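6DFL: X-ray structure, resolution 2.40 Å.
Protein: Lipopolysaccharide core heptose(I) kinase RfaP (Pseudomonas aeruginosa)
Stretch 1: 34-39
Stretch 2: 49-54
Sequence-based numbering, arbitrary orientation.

Stretch 1 34-39: EGRRTL
Stretch 2 49-54: FVKIHR

The pairing of these two antiparallel strands frays at one end: Arg37 N lies 2.9 Å from Ile52 O, yet the angle is too poor for a hydrogen bond. Ile52 O also receives a CA-H...O contact from Arg36 CA at 3.2 Å. Beyond that point the ladder is regular. Strand 49-53 runs at 168° to the strand that includes Thr38 and Leu39, with axes approaching to 4.7 Å. The register sets Arg36 beside His53 (CA-CA 4.3 Å), Arg37 beside Ile52 (5.1 Å), Thr38 beside Lys51 (4.5 Å) and Leu39 beside Val50 (5.1 Å).

Three backbone hydrogen bonds carry the pairing: Ile52 N to Arg37 O (2.9 Å, 163°), Leu39 N to Val50 O (2.9 Å, 146°) and Val50 N to Leu39 O (2.7 Å, 158°). Between them, Thr38 CA approaches Val50 O to 3.0 Å and Lys51 CA approaches Arg37 O to 3.2 Å. Phi/psi values of -132/138 for Thr38 and -119/118 for Lys51 keep the chains extended.

Arg37, Leu39, Val50 and Ile52 share one face. Branched Val50 (chi1 t) and Ile52 (m, t) suit extended backbone. Leu39 (chi1 p, chi2 110°) brings CG within 3.7 Å of Val50 CB, an apolar contact between buried residues. Arg37 starts t, t, and its NH2 lies 3.7 Å from Ile52 CD1, near the guanidinium plane, so the guanidinium meets Ile52 at its edge, while Arg37 remains partly exposed.

On the opposite face, Thr38 (chi1 -40°) places CG2 3.8 Å from Lys51 CG. Lys51 (chi1 m) packs its CG here while its end leads away, NZ being hydrogen-bonded elsewhere in the structure. Near the end of the ladder, where both CA-to-CB bonds point sideways, His53 (chi1 -42°) brings ND1 to 3.4 Å from Arg36 CG. Gly35, at phi/psi 80/-32, adopts a positive phi that favours glycine; an ideal CB there would point toward the other stretch and come 3.7 Å from Arg54 C. Together the stretches bury 517 Å².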

# COMPACT_ATOMS: atom_id res chain seq x y z
N GLU A 34 15.10 -16.21 18.51
CA GLU A 34 16.33 -15.95 19.26
C GLU A 34 16.17 -14.78 20.24
O GLU A 34 16.50 -13.63 19.90
CB GLU A 34 17.50 -15.68 18.29
CG GLU A 34 18.74 -16.55 18.51
CD GLU A 34 19.82 -16.35 17.44
OE1 GLU A 34 20.29 -15.21 17.26
OE2 GLU A 34 20.19 -17.35 16.78
N GLY A 35 15.68 -15.07 21.44
CA GLY A 35 15.48 -14.03 22.43
C GLY A 35 14.22 -13.22 22.22
O GLY A 35 13.60 -12.76 23.18
N ARG A 36 13.83 -13.05 20.95
CA ARG A 36 12.61 -12.32 20.62
C ARG A 36 11.38 -13.07 21.13
O ARG A 36 11.46 -14.21 21.61
CB ARG A 36 12.53 -12.08 19.11
CG ARG A 36 12.23 -10.62 18.73
CD ARG A 36 12.74 -10.27 17.33
NE ARG A 36 11.72 -10.47 16.30
CZ ARG A 36 11.96 -10.50 14.99
NH1 ARG A 36 10.96 -10.69 14.14
NH2 ARG A 36 13.20 -10.35 14.55
N ARG A 37 10.22 -12.41 21.03
CA ARG A 37 8.96 -12.95 21.52
C ARG A 37 7.82 -12.03 21.11
O ARG A 37 7.95 -10.81 21.16
CB ARG A 37 8.97 -13.11 23.04
CG ARG A 37 7.88 -14.02 23.60
CD ARG A 37 8.19 -14.38 25.05
NE ARG A 37 7.58 -13.45 25.99
CZ ARG A 37 6.85 -13.80 27.05
NH1 ARG A 37 6.64 -15.09 27.33
NH2 ARG A 37 6.35 -12.86 27.83
N THR A 38 6.70 -12.64 20.69
CA THR A 38 5.46 -11.92 20.41
C THR A 38 4.32 -12.66 21.09
O THR A 38 4.27 -13.89 21.05
CB THR A 38 5.17 -11.82 18.92
OG1 THR A 38 6.40 -11.57 18.21
CG2 THR A 38 4.18 -10.70 18.65
N LEU A 39 3.40 -11.92 21.71
CA LEU A 39 2.23 -12.56 22.30
C LEU A 39 1.08 -11.57 22.29
O LEU A 39 1.29 -10.37 22.43
CB LEU A 39 2.50 -13.04 23.74
CG LEU A 39 2.72 -11.97 24.82
CD1 LEU A 39 1.56 -11.90 25.79
CD2 LEU A 39 4.02 -12.23 25.56
N PHE A 49 -0.63 -6.46 21.31
CA PHE A 49 0.46 -7.34 20.93
C PHE A 49 1.71 -6.91 21.68
O PHE A 49 1.99 -5.72 21.79
CB PHE A 49 0.67 -7.33 19.42
CG PHE A 49 -0.49 -7.91 18.65
CD1 PHE A 49 -0.67 -9.30 18.60
CD2 PHE A 49 -1.39 -7.09 17.98
CE1 PHE A 49 -1.73 -9.85 17.90
CE2 PHE A 49 -2.46 -7.63 17.27
CZ PHE A 49 -2.62 -9.02 17.24
N VAL A 50 2.41 -7.89 22.24
CA VAL A 50 3.58 -7.66 23.07
C VAL A 50 4.78 -8.21 22.32
O VAL A 50 4.81 -9.40 21.99
CB VAL A 50 3.45 -8.33 24.45
CG1 VAL A 50 4.76 -8.22 25.21
CG2 VAL A 50 2.30 -7.73 25.23
N LYS A 51 5.76 -7.35 22.05
CA LYS A 51 6.97 -7.76 21.36
C LYS A 51 8.14 -7.48 22.29
O LYS A 51 8.37 -6.33 22.68
CB LYS A 51 7.12 -7.03 20.02
CG LYS A 51 6.12 -7.50 18.95
CD LYS A 51 5.66 -6.39 18.02
CE LYS A 51 4.27 -5.86 18.44
NZ LYS A 51 3.63 -4.87 17.48
N ILE A 52 8.87 -8.54 22.67
CA ILE A 52 9.98 -8.45 23.60
C ILE A 52 11.24 -8.94 22.90
O ILE A 52 11.24 -10.01 22.30
CB ILE A 52 9.73 -9.29 24.87
CG1 ILE A 52 8.51 -8.80 25.62
CG2 ILE A 52 10.97 -9.29 25.76
CD1 ILE A 52 8.00 -9.83 26.62
N HIS A 53 12.31 -8.16 23.01
CA HIS A 53 13.62 -8.54 22.48
C HIS A 53 14.54 -8.59 23.69
O HIS A 53 14.51 -7.69 24.52
CB HIS A 53 14.11 -7.54 21.42
CG HIS A 53 13.03 -7.08 20.46
ND1 HIS A 53 13.08 -7.35 19.11
CD2 HIS A 53 11.89 -6.37 20.66
CE1 HIS A 53 12.01 -6.84 18.52
NE2 HIS A 53 11.27 -6.25 19.44
N ARG A 54 15.31 -9.67 23.82
CA ARG A 54 16.19 -9.77 24.98
C ARG A 54 17.58 -10.26 24.61
O ARG A 54 18.21 -9.72 23.70
CB ARG A 54 15.57 -10.68 26.04
CG ARG A 54 16.33 -10.64 27.37
CD ARG A 54 15.87 -11.76 28.34
NE ARG A 54 15.96 -13.11 27.77
CZ ARG A 54 17.00 -13.93 27.90
NH1 ARG A 54 18.08 -13.54 28.58
NH2 ARG A 54 16.97 -15.13 27.34